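Long-range contacts in flavodoxin (Aquifex aeolicus, PDB 2ARK), which probably serves as a low-potential electron donor to several redox enzymes, carrying its electrons on an FMN cofactor: residues 6-11 with 48-53; 55-60 with 92-97; 30-35 with 157-162. One frame throughout, in Å; residues are numbered along the deposited sequence.

Contact 1: 6-11 with 48-53; sequences KVLVIY and EDVLWA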
ATOM      1  N   LYS A   6       9.889  19.609 -19.616  1.00 31.83           N
ATOM      2  CA  LYS A   6       8.453  19.627 -19.888  1.00 30.87           C
ATOM      3  C   LYS A   6       7.724  18.939 -18.723  1.00 29.87           C
ATOM      4  O   LYS A   6       7.903  17.729 -18.502  1.00 28.49           O
ATOM      5  CB  LYS A   6       8.160  18.898 -21.210  1.00 31.23           C
ATOM      6  CG  LYS A   6       8.467  19.682 -22.457  1.00 31.00           C
ATOM      7  CD  LYS A   6       9.224  18.815 -23.438  1.00 34.65           C
ATOM      8  CE  LYS A   6       8.351  18.196 -24.512  1.00 35.73           C
ATOM      9  NZ  LYS A   6       9.089  17.099 -25.197  1.00 35.53           N
ATOM     10  N   VAL A   7       6.951  19.735 -17.971  1.00 28.83           N
ATOM     11  CA  VAL A   7       6.208  19.261 -16.794  1.00 28.19           C
ATOM     12  C   VAL A   7       4.677  19.375 -16.970  1.00 28.13           C
ATOM     13  O   VAL A   7       4.144  20.425 -17.343  1.00 29.19           O
ATOM     14  CB  VAL A   7       6.710  19.980 -15.501  1.00 28.15           C
ATOM     15  CG1 VAL A   7       5.791  19.743 -14.311  1.00 26.19           C
ATOM     16  CG2 VAL A   7       8.110  19.518 -15.150  1.00 28.67           C
ATOM     17  N   LEU A   8       3.976  18.280 -16.711  1.00 28.27           N
ATOM     18  CA  LEU A   8       2.504  18.242 -16.744  1.00 27.92           C
ATOM     19  C   LEU A   8       1.990  18.177 -15.326  1.00 27.25           C
ATOM     20  O   LEU A   8       2.333  17.259 -14.563  1.00 27.86           O
ATOM     21  CB  LEU A   8       2.003  17.004 -17.494  1.00 27.39           C
ATOM     22  CG  LEU A   8       0.666  16.956 -18.251  1.00 29.98           C
ATOM     23  CD1 LEU A   8       0.065  15.564 -18.130  1.00 27.29           C
ATOM     24  CD2 LEU A   8      -0.421  18.055 -17.932  1.00 29.04           C
ATOM     25  N   VAL A   9       1.190  19.159 -14.950  1.00 26.69           N
ATOM     26  CA  VAL A   9       0.459  19.069 -13.698  1.00 25.80           C
ATOM     27  C   VAL A   9      -0.980  18.780 -14.086  1.00 26.25           C
ATOM     28  O   VAL A   9      -1.628  19.600 -14.704  1.00 25.62           O
ATOM     29  CB  VAL A   9       0.585  20.342 -12.827  1.00 25.62           C
ATOM     30  CG1 VAL A   9      -0.128  20.152 -11.460  1.00 23.23           C
ATOM     31  CG2 VAL A   9       2.041  20.677 -12.625  1.00 23.63           C
ATOM     32  N   ILE A  10      -1.460  17.591 -13.744  1.00 26.52           N
ATOM     33  CA  ILE A  10      -2.814  17.195 -14.120  1.00 27.67           C
ATOM     34  C   ILE A  10      -3.559  16.870 -12.823  1.00 26.88           C
ATOM     35  O   ILE A  10      -2.993  16.226 -11.961  1.00 27.18           O
ATOM     36  CB  ILE A  10      -2.766  16.009 -15.149  1.00 27.73           C
ATOM     37  CG1 ILE A  10      -4.135  15.673 -15.674  1.00 28.43           C
ATOM     38  CG2 ILE A  10      -2.066  14.726 -14.579  1.00 25.86           C
ATOM     39  CD1 ILE A  10      -4.149  14.223 -16.286  1.00 30.10           C
ATOM     40  N   TYR A  11      -4.790  17.358 -12.641  1.00 26.28           N
ATOM     41  CA  TYR A  11      -5.502  17.176 -11.337  1.00 24.89           C
ATOM     42  C   TYR A  11      -6.999  16.931 -11.546  1.00 25.03           C
ATOM     43  O   TYR A  11      -7.586  17.385 -12.529  1.00 23.33           O
ATOM     44  CB  TYR A  11      -5.285  18.382 -10.392  1.00 23.94           C
ATOM     45  CG  TYR A  11      -5.912  19.622 -10.957  1.00 23.81           C
ATOM     46  CD1 TYR A  11      -7.192  20.009 -10.587  1.00 22.48           C
ATOM     47  CD2 TYR A  11      -5.263  20.359 -11.944  1.00 22.04           C
ATOM     48  CE1 TYR A  11      -7.806  21.116 -11.182  1.00 21.84           C
ATOM     49  CE2 TYR A  11      -5.850  21.466 -12.515  1.00 22.58           C
ATOM     50  CZ  TYR A  11      -7.115  21.842 -12.129  1.00 22.44           C
ATOM     51  OH  TYR A  11      -7.700  22.927 -12.724  1.00 23.95           O
ATOM     52  N   GLU A  48      -1.975  13.434 -25.539  1.00 30.08           N
ATOM     53  CA  GLU A  48      -0.861  14.202 -26.116  1.00 30.63           C
ATOM     54  C   GLU A  48      -0.093  15.050 -25.097  1.00 30.38           C
ATOM     55  O   GLU A  48       1.113  15.246 -25.239  1.00 30.23           O
ATOM     56  CB  GLU A  48      -1.340  15.093 -27.281  1.00 30.99           C
ATOM     57  CG  GLU A  48      -1.603  14.349 -28.599  1.00 33.08           C
ATOM     58  CD  GLU A  48      -2.941  13.594 -28.621  1.00 35.87           C
ATOM     59  OE1 GLU A  48      -3.942  14.118 -28.082  1.00 37.37           O
ATOM     60  OE2 GLU A  48      -2.997  12.478 -29.189  1.00 37.60           O
ATOM     61  N   ASP A  49      -0.798  15.549 -24.080  1.00 30.36           N
ATOM     62  CA  ASP A  49      -0.178  16.227 -22.935  1.00 30.10           C
ATOM     63  C   ASP A  49       0.818  15.347 -22.248  1.00 29.89           C
ATOM     64  O   ASP A  49       1.862  15.831 -21.802  1.00 30.13           O
ATOM     65  CB  ASP A  49      -1.229  16.642 -21.902  1.00 29.98           C
ATOM     66  CG  ASP A  49      -2.098  17.775 -22.389  1.00 30.92           C
ATOM     67  OD1 ASP A  49      -1.530  18.632 -23.110  1.00 31.70           O
ATOM     68  OD2 ASP A  49      -3.326  17.793 -22.080  1.00 30.20           O
ATOM     69  N   VAL A  50       0.486  14.056 -22.161  1.00 29.68           N
ATOM     70  CA  VAL A  50       1.272  13.089 -21.405  1.00 29.26           C
ATOM     71  C   VAL A  50       2.491  12.717 -22.224  1.00 28.95           C
ATOM     72  O   VAL A  50       3.617  12.677 -21.710  1.00 30.04           O
ATOM     73  CB  VAL A  50       0.400  11.842 -20.977  1.00 29.93           C
ATOM     74  CG1 VAL A  50       1.258  10.702 -20.453  1.00 28.27           C
ATOM     75  CG2 VAL A  50      -0.646  12.259 -19.922  1.00 28.77           C
ATOM     76  N   LEU A  51       2.268  12.494 -23.510  1.00 27.78           N
ATOM     77  CA  LEU A  51       3.351  12.300 -24.476  1.00 26.96           C
ATOM     78  C   LEU A  51       4.350  13.463 -24.514  1.00 26.84           C
ATOM     79  O   LEU A  51       5.543  13.273 -24.704  1.00 26.90           O
ATOM     80  CB  LEU A  51       2.756  12.093 -25.865  1.00 26.26           C
ATOM     81  CG  LEU A  51       2.088  10.746 -26.086  1.00 25.34           C
ATOM     82  CD1 LEU A  51       1.192  10.810 -27.331  1.00 23.48           C
ATOM     83  CD2 LEU A  51       3.168   9.660 -26.218  1.00 22.72           C
ATOM     84  N   TRP A  52       3.840  14.674 -24.350  1.00 26.69           N
ATOM     85  CA  TRP A  52       4.662  15.864 -24.297  1.00 26.38           C
ATOM     86  C   TRP A  52       5.507  15.899 -23.019  1.00 26.93           C
ATOM     87  O   TRP A  52       6.664  16.288 -23.073  1.00 28.25           O
ATOM     88  CB  TRP A  52       3.740  17.080 -24.421  1.00 25.58           C
ATOM     89  CG  TRP A  52       4.376  18.393 -24.211  1.00 25.34           C
ATOM     90  CD1 TRP A  52       4.985  19.172 -25.165  1.00 23.93           C
ATOM     91  CD2 TRP A  52       4.471  19.118 -22.967  1.00 23.86           C
ATOM     92  NE1 TRP A  52       5.449  20.335 -24.586  1.00 25.17           N
ATOM     93  CE2 TRP A  52       5.148  20.328 -23.243  1.00 24.54           C
ATOM     94  CE3 TRP A  52       4.032  18.867 -21.650  1.00 22.87           C
ATOM     95  CZ2 TRP A  52       5.408  21.291 -22.243  1.00 24.19           C
ATOM     96  CZ3 TRP A  52       4.282  19.826 -20.664  1.00 22.54           C
ATOM     97  CH2 TRP A  52       4.969  21.016 -20.963  1.00 23.10           C
ATOM     98  N   ALA A  53       4.953  15.455 -21.890  1.00 27.54           N
ATOM     99  CA  ALA A  53       5.586  15.604 -20.565  1.00 28.01           C
ATOM    100  C   ALA A  53       6.845  14.765 -20.334  1.00 28.86           C
ATOM    101  O   ALA A  53       6.892  13.580 -20.683  1.00 29.80           O
ATOM    102  CB  ALA A  53       4.578  15.316 -19.462  1.00 27.26           C
TER
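K6 lays its aliphatic chain over one face of the W52 indole. K6 CB stands 3.7 Å from the centroid of the W52 six-membered ring, only 8° off the normal, a CH-pi contact. K6 CG, anti to the carbonyl carbon (chi1 -77°), then sits 3.3 Å above the indole plane of W52, offset toward the rim. The bent chain brings K6 NZ over the five-membered ring of W52, 5.0 Å from its centroid, a cation-pi arrangement. An alanine in place of W52 would remove the indole and probably leave the K6 chain without the surface it lies on and R38 without its own cation-pi partner. V7 turns its side chain the other way, against A29 of helix 17-30, and offers its carbonyl instead: V7 O lies in the ring plane at the indole edge, 3.4 Å from W52 CZ3. The two segments belong to a flavodoxin-like alpha/beta fold, in which helix 47-52 links strands 35-41 and 55-61 and so crosses over strand 5-11, which lies between them in the parallel sheet; the axes of strand 6-11 and helix 48-52 run at 142°, closer to antiparallel than to parallel. L8 makes the apolar core beneath that crossing. L8 CB meets A53 CB at 3.7 Å, and L8 CD1 reaches V50 CG2 at 3.8 Å. L8 CG faces D49 O and CB, the two side chains crossing at about a right angle, while the D49 carboxylate forms a salt bridge with R38. Further along, I10 packs on M71 and F74 of helix 69-78.

Contact 2: 55-60 with 92-97; sequences GLAVGS and CAFSSS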
ATOM      1  N   GLY A  55       8.006  14.975 -17.045  1.00 28.22           N
ATOM      2  CA  GLY A  55       7.614  14.734 -15.679  1.00 27.07           C
ATOM      3  C   GLY A  55       6.158  15.101 -15.487  1.00 26.87           C
ATOM      4  O   GLY A  55       5.657  16.017 -16.144  1.00 25.95           O
ATOM      5  N   LEU A  56       5.488  14.345 -14.609  1.00 26.81           N
ATOM      6  CA  LEU A  56       4.067  14.524 -14.274  1.00 27.82           C
ATOM      7  C   LEU A  56       3.848  14.649 -12.772  1.00 27.22           C
ATOM      8  O   LEU A  56       4.407  13.865 -12.003  1.00 27.66           O
ATOM      9  CB  LEU A  56       3.232  13.318 -14.726  1.00 28.40           C
ATOM     10  CG  LEU A  56       3.092  13.031 -16.209  1.00 30.69           C
ATOM     11  CD1 LEU A  56       4.347  12.250 -16.701  1.00 31.59           C
ATOM     12  CD2 LEU A  56       1.817  12.247 -16.419  1.00 30.49           C
ATOM     13  N   ALA A  57       3.021  15.613 -12.359  1.00 26.43           N
ATOM     14  CA  ALA A  57       2.451  15.599 -11.013  1.00 25.51           C
ATOM     15  C   ALA A  57       0.967  15.315 -11.166  1.00 25.09           C
ATOM     16  O   ALA A  57       0.286  15.949 -11.949  1.00 25.46           O
ATOM     17  CB  ALA A  57       2.705  16.927 -10.288  1.00 25.17           C
ATOM     18  N   VAL A  58       0.475  14.312 -10.462  1.00 25.48           N
ATOM     19  CA  VAL A  58      -0.908  13.906 -10.628  1.00 24.95           C
ATOM     20  C   VAL A  58      -1.592  14.098  -9.285  1.00 24.77           C
ATOM     21  O   VAL A  58      -1.157  13.534  -8.303  1.00 24.85           O
ATOM     22  CB  VAL A  58      -0.995  12.411 -11.092  1.00 25.39           C
ATOM     23  CG1 VAL A  58      -2.463  11.937 -11.149  1.00 24.69           C
ATOM     24  CG2 VAL A  58      -0.239  12.176 -12.426  1.00 22.79           C
ATOM     25  N   GLY A  59      -2.631  14.921  -9.230  1.00 24.60           N
ATOM     26  CA  GLY A  59      -3.298  15.211  -7.965  1.00 23.18           C
ATOM     27  C   GLY A  59      -4.735  14.792  -7.961  1.00 23.64           C
ATOM     28  O   GLY A  59      -5.418  14.837  -8.988  1.00 23.36           O
ATOM     29  N   SER A  60      -5.208  14.356  -6.807  1.00 23.47           N
ATOM     30  CA  SER A  60      -6.585  13.968  -6.693  1.00 23.41           C
ATOM     31  C   SER A  60      -7.056  14.287  -5.299  1.00 23.72           C
ATOM     32  O   SER A  60      -6.257  14.215  -4.356  1.00 25.14           O
ATOM     33  CB  SER A  60      -6.701  12.465  -6.896  1.00 24.23           C
ATOM     34  OG  SER A  60      -8.039  11.986  -6.701  1.00 24.42           O
ATOM     35  N   CYS A  92       5.126  12.094  -9.832  1.00 28.58           N
ATOM     36  CA  CYS A  92       4.806  12.152  -8.393  1.00 27.72           C
ATOM     37  C   CYS A  92       3.299  12.432  -8.240  1.00 26.44           C
ATOM     38  O   CYS A  92       2.594  12.528  -9.249  1.00 25.62           O
ATOM     39  CB  CYS A  92       5.624  13.242  -7.724  1.00 27.55           C
ATOM     40  SG  CYS A  92       5.398  14.884  -8.494  1.00 30.78           S
ATOM     41  N   ALA A  93       2.839  12.586  -6.991  1.00 25.23           N
ATOM     42  CA  ALA A  93       1.423  12.555  -6.620  1.00 24.39           C
ATOM     43  C   ALA A  93       1.141  13.671  -5.645  1.00 24.12           C
ATOM     44  O   ALA A  93       2.049  14.106  -4.935  1.00 25.04           O
ATOM     45  CB  ALA A  93       1.062  11.163  -5.960  1.00 23.74           C
ATOM     46  N   PHE A  94      -0.103  14.135  -5.577  1.00 23.90           N
ATOM     47  CA  PHE A  94      -0.519  15.020  -4.458  1.00 23.82           C
ATOM     48  C   PHE A  94      -2.006  14.886  -4.159  1.00 24.61           C
ATOM     49  O   PHE A  94      -2.776  14.420  -5.022  1.00 25.50           O
ATOM     50  CB  PHE A  94      -0.100  16.470  -4.671  1.00 23.06           C
ATOM     51  CG  PHE A  94      -0.636  17.101  -5.952  1.00 24.17           C
ATOM     52  CD1 PHE A  94       0.033  16.915  -7.179  1.00 22.02           C
ATOM     53  CD2 PHE A  94      -1.764  17.952  -5.913  1.00 22.48           C
ATOM     54  CE1 PHE A  94      -0.442  17.518  -8.350  1.00 21.74           C
ATOM     55  CE2 PHE A  94      -2.242  18.575  -7.087  1.00 20.94           C
ATOM     56  CZ  PHE A  94      -1.593  18.346  -8.309  1.00 21.24           C
ATOM     57  N   SER A  95      -2.430  15.247  -2.954  1.00 24.02           N
ATOM     58  CA  SER A  95      -3.800  14.942  -2.561  1.00 24.98           C
ATOM     59  C   SER A  95      -4.241  15.753  -1.352  1.00 25.65           C
ATOM     60  O   SER A  95      -3.434  16.056  -0.440  1.00 24.93           O
ATOM     61  CB  SER A  95      -3.939  13.440  -2.236  1.00 26.10           C
ATOM     62  OG  SER A  95      -5.296  13.059  -2.000  1.00 27.75           O
ATOM     63  N   SER A  96      -5.527  16.100  -1.358  1.00 25.86           N
ATOM     64  CA  SER A  96      -6.149  16.863  -0.300  1.00 26.33           C
ATOM     65  C   SER A  96      -7.205  15.926   0.242  1.00 26.63           C
ATOM     66  O   SER A  96      -7.904  15.277  -0.543  1.00 27.47           O
ATOM     67  CB  SER A  96      -6.808  18.115  -0.892  1.00 26.57           C
ATOM     68  OG  SER A  96      -7.498  18.867   0.092  1.00 27.42           O
ATOM     69  N   SER A  97      -7.313  15.838   1.568  1.00 26.81           N
ATOM     70  CA  SER A  97      -8.346  15.023   2.238  1.00 26.33           C
ATOM     71  C   SER A  97      -9.183  15.889   3.147  1.00 25.48           C
ATOM     72  O   SER A  97      -8.915  17.055   3.288  1.00 25.35           O
ATOM     73  CB  SER A  97      -7.713  13.877   3.039  1.00 26.40           C
ATOM     74  OG  SER A  97      -6.732  14.385   3.935  1.00 29.11           O
TER
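G59 and F94 form the tight part of this strand pair. G59 CA sits over the centre of the F94 ring, 3.4 Å from its centroid and 6° off the normal, a CH-pi contact with no room for a CB on G59. F94 CG lies between the backbone N and the carbonyl carbon (chi1 58°), which starts the side chain back toward the neighbouring strand. The ring's edge also meets A57, whose CB is 3.7 Å from F94 CE1 and 3.8 Å from C92 SG. Beneath these side chains runs a parallel ladder of backbone hydrogen bonds: C92 N to L56 O (2.9 Å), V58 N to C92 O, F94 N to V58 O and S60 N to F94 O. Toward the carboxyl ends the pairing is looser, though still buried: S96 N stands 3.6 Å from S60 O, and the bond to that carbonyl comes from S95 OG at 2.8 Å. S60 OG turns to S68 N. The strands are the two beta arms of a beta-alpha-beta unit whose helix is 69-78. A57, C92 and F94 pack on helix 148-168, with A57 and F94 also meeting helix 17-30, whereas V58, A93 and S95 on the other face lie against helix 104-117.

Contact 3: 30-35 with 157-162; sequences RSLEGT and LGRRLA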
ATOM      1  N   ARG A  30       7.647  25.908 -12.332  1.00 27.69           N
ATOM      2  CA  ARG A  30       7.993  27.053 -13.159  1.00 28.55           C
ATOM      3  C   ARG A  30       9.145  27.829 -12.541  1.00 28.77           C
ATOM      4  O   ARG A  30       9.835  28.572 -13.238  1.00 28.92           O
ATOM      5  CB  ARG A  30       6.783  27.975 -13.380  1.00 28.39           C
ATOM      6  CG  ARG A  30       5.757  27.415 -14.366  1.00 29.39           C
ATOM      7  CD  ARG A  30       4.783  28.495 -14.826  1.00 31.09           C
ATOM      8  NE  ARG A  30       3.565  28.461 -14.030  1.00 34.74           N
ATOM      9  CZ  ARG A  30       2.403  27.956 -14.453  1.00 37.47           C
ATOM     10  NH1 ARG A  30       1.362  27.956 -13.624  1.00 37.90           N
ATOM     11  NH2 ARG A  30       2.270  27.460 -15.701  1.00 35.87           N
ATOM     12  N   SER A  31       9.368  27.626 -11.239  1.00 29.21           N
ATOM     13  CA  SER A  31      10.366  28.400 -10.497  1.00 29.10           C
ATOM     14  C   SER A  31      11.791  27.986 -10.878  1.00 29.24           C
ATOM     15  O   SER A  31      12.722  28.768 -10.728  1.00 28.94           O
ATOM     16  CB  SER A  31      10.124  28.348  -8.982  1.00 28.53           C
ATOM     17  OG  SER A  31      10.701  27.191  -8.377  1.00 29.78           O
ATOM     18  N   LEU A  32      11.944  26.759 -11.384  1.00 29.70           N
ATOM     19  CA  LEU A  32      13.222  26.308 -11.937  1.00 29.79           C
ATOM     20  C   LEU A  32      13.347  26.825 -13.359  1.00 30.39           C
ATOM     21  O   LEU A  32      12.666  26.317 -14.244  1.00 31.58           O
ATOM     22  CB  LEU A  32      13.288  24.779 -11.989  1.00 28.77           C
ATOM     23  CG  LEU A  32      14.608  24.014 -11.734  1.00 27.22           C
ATOM     24  CD1 LEU A  32      14.803  22.923 -12.783  1.00 24.03           C
ATOM     25  CD2 LEU A  32      15.854  24.884 -11.596  1.00 18.72           C
ATOM     26  N   GLU A  33      14.211  27.810 -13.583  1.00 30.83           N
ATOM     27  CA  GLU A  33      14.435  28.366 -14.911  1.00 31.32           C
ATOM     28  C   GLU A  33      14.591  27.300 -16.002  1.00 30.48           C
ATOM     29  O   GLU A  33      15.282  26.292 -15.814  1.00 29.99           O
ATOM     30  CB  GLU A  33      15.663  29.271 -14.895  1.00 31.29           C
ATOM     31  CG  GLU A  33      15.356  30.784 -14.917  1.00 33.54           C
ATOM     32  CD  GLU A  33      16.535  31.635 -14.394  1.00 33.81           C
ATOM     33  OE1 GLU A  33      16.971  31.413 -13.235  1.00 35.66           O
ATOM     34  OE2 GLU A  33      17.036  32.527 -15.141  1.00 39.32           O
ATOM     35  N   GLY A  34      13.945  27.542 -17.143  1.00 30.12           N
ATOM     36  CA  GLY A  34      14.024  26.640 -18.293  1.00 29.54           C
ATOM     37  C   GLY A  34      13.199  25.372 -18.127  1.00 29.08           C
ATOM     38  O   GLY A  34      13.505  24.337 -18.728  1.00 29.21           O
ATOM     39  N   THR A  35      12.174  25.451 -17.281  1.00 28.15           N
ATOM     40  CA  THR A  35      11.165  24.426 -17.179  1.00 27.46           C
ATOM     41  C   THR A  35       9.861  24.998 -17.698  1.00 28.07           C
ATOM     42  O   THR A  35       9.421  26.089 -17.306  1.00 27.46           O
ATOM     43  CB  THR A  35      10.969  23.943 -15.733  1.00 27.50           C
ATOM     44  OG1 THR A  35      12.226  23.508 -15.199  1.00 26.11           O
ATOM     45  CG2 THR A  35       9.947  22.801 -15.670  1.00 25.75           C
ATOM     46  N   LEU A 157       7.099  20.072  -4.243  1.00 27.44           N
ATOM     47  CA  LEU A 157       6.831  18.968  -5.145  1.00 27.04           C
ATOM     48  C   LEU A 157       7.156  19.289  -6.599  1.00 27.17           C
ATOM     49  O   LEU A 157       7.888  18.553  -7.241  1.00 26.71           O
ATOM     50  CB  LEU A 157       5.386  18.498  -5.014  1.00 26.38           C
ATOM     51  CG  LEU A 157       5.158  17.157  -5.761  1.00 26.47           C
ATOM     52  CD1 LEU A 157       5.832  15.908  -5.046  1.00 24.91           C
ATOM     53  CD2 LEU A 157       3.703  16.950  -6.017  1.00 22.09           C
ATOM     54  N   GLY A 158       6.604  20.397  -7.110  1.00 27.82           N
ATOM     55  CA  GLY A 158       6.819  20.812  -8.490  1.00 27.25           C
ATOM     56  C   GLY A 158       8.266  21.164  -8.762  1.00 27.27           C
ATOM     57  O   GLY A 158       8.786  20.856  -9.843  1.00 27.50           O
ATOM     58  N   ARG A 159       8.893  21.822  -7.781  1.00 26.86           N
ATOM     59  CA  ARG A 159      10.328  22.151  -7.753  1.00 26.98           C
ATOM     60  C   ARG A 159      11.200  20.907  -7.934  1.00 26.45           C
ATOM     61  O   ARG A 159      12.083  20.886  -8.789  1.00 25.97           O
ATOM     62  CB  ARG A 159      10.684  22.755  -6.389  1.00 27.03           C
ATOM     63  CG  ARG A 159      11.715  23.849  -6.343  1.00 27.44           C
ATOM     64  CD  ARG A 159      12.921  23.717  -7.258  1.00 31.19           C
ATOM     65  NE  ARG A 159      13.070  24.966  -7.984  1.00 34.62           N
ATOM     66  CZ  ARG A 159      14.040  25.868  -7.863  1.00 33.69           C
ATOM     67  NH1 ARG A 159      15.095  25.697  -7.090  1.00 35.85           N
ATOM     68  NH2 ARG A 159      13.949  26.952  -8.587  1.00 33.34           N
ATOM     69  N   ARG A 160      10.973  19.901  -7.089  1.00 26.03           N
ATOM     70  CA  ARG A 160      11.739  18.670  -7.153  1.00 26.18           C
ATOM     71  C   ARG A 160      11.452  17.903  -8.444  1.00 26.78           C
ATOM     72  O   ARG A 160      12.357  17.320  -9.036  1.00 27.67           O
ATOM     73  CB  ARG A 160      11.523  17.817  -5.895  1.00 25.60           C
ATOM     74  CG  ARG A 160      12.537  16.662  -5.699  1.00 24.74           C
ATOM     75  CD  ARG A 160      14.025  17.065  -5.624  1.00 24.18           C
ATOM     76  NE  ARG A 160      14.265  18.336  -4.928  1.00 26.91           N
ATOM     77  CZ  ARG A 160      14.195  18.518  -3.600  1.00 26.23           C
ATOM     78  NH1 ARG A 160      13.898  17.510  -2.781  1.00 22.81           N
ATOM     79  NH2 ARG A 160      14.425  19.725  -3.093  1.00 24.64           N
ATOM     80  N   LEU A 161      10.195  17.918  -8.889  1.00 27.11           N
ATOM     81  CA  LEU A 161       9.831  17.338 -10.181  1.00 26.25           C
ATOM     82  C   LEU A 161      10.649  17.966 -11.298  1.00 25.63           C
ATOM     83  O   LEU A 161      11.234  17.250 -12.114  1.00 26.51           O
ATOM     84  CB  LEU A 161       8.355  17.558 -10.462  1.00 25.96           C
ATOM     85  CG  LEU A 161       7.549  16.570 -11.312  1.00 26.21           C
ATOM     86  CD1 LEU A 161       6.420  17.317 -11.968  1.00 18.59           C
ATOM     87  CD2 LEU A 161       8.348  15.722 -12.330  1.00 23.77           C
ATOM     88  N   ALA A 162      10.713  19.295 -11.310  1.00 25.20           N
ATOM     89  CA  ALA A 162      11.400  20.033 -12.368  1.00 24.90           C
ATOM     90  C   ALA A 162      12.901  19.780 -12.299  1.00 25.25           C
ATOM     91  O   ALA A 162      13.571  19.660 -13.330  1.00 25.53           O
ATOM     92  CB  ALA A 162      11.104  21.511 -12.256  1.00 24.72           C
TER
HETATM   93  O   HOH W   1      13.156  20.907 -15.676  1.00 26.16           O
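R159, A162 and L32 bury most of this contact, in which the type II beta turn L32-T35, leading from helix 17-30 into strand 35-41 of the flavodoxin-like fold, is laid against helix 148-168. R159 bends at chi2 and chi3 and brings its guanidinium to S31. R159 NH2 meets S31 O near the guanidinium plane at 3.1 Å, a weak bond with an N-H...O angle of 130°. Both R159 NE and NH2 lie 3.3 Å from S31 OG, again weakly bonded, and that hydroxyl has a stronger partner in G28 O. Three poor bonds to one serine thus place the arginine without gripping it firmly. L32 crosses the R159 chain at about a right angle, with CD2 over one face of the guanidinium toward its rim. L32 CB packs on A162 CB at 3.9 Å, and the L32 side chain also touches E163 and A166 of the same helix. A162 CB also fits against T35, 3.7 Å from OG1 and nearly as close to CG2. T35 OG1 donates to L32 O at 3.0 Å, fastening the turn, and accepts a hydrogen bond from a water that also donates to A162 O at 2.7 Å.

How the contacts relate
The helices of contacts 1 and 3 cover opposite faces of the parallel sheet that holds contact 2 and strand 6-11; the centres of the two contacts are about 14 Å apart. V7, a residue of the contact 1 strand, packs on the contact 3 side: V7 CG1 meets L161 CD1 at 3.4 Å. Strand 6-11 pairs directly with 55-60, with L8 O 2.8 Å from A57 N, a probable hydrogen bond linking contacts 1 and 2. Contact 2 is nested in the chain loop that contact 3 closes, and C92 SG touches L157 CG at 3.6 Å. A phosphate ion, probably from the crystallisation liquor, lies about 4 Å from the S96 side chain; that place, at the carboxyl ends of the strands, is consistent with the end at which flavodoxins bind FMN.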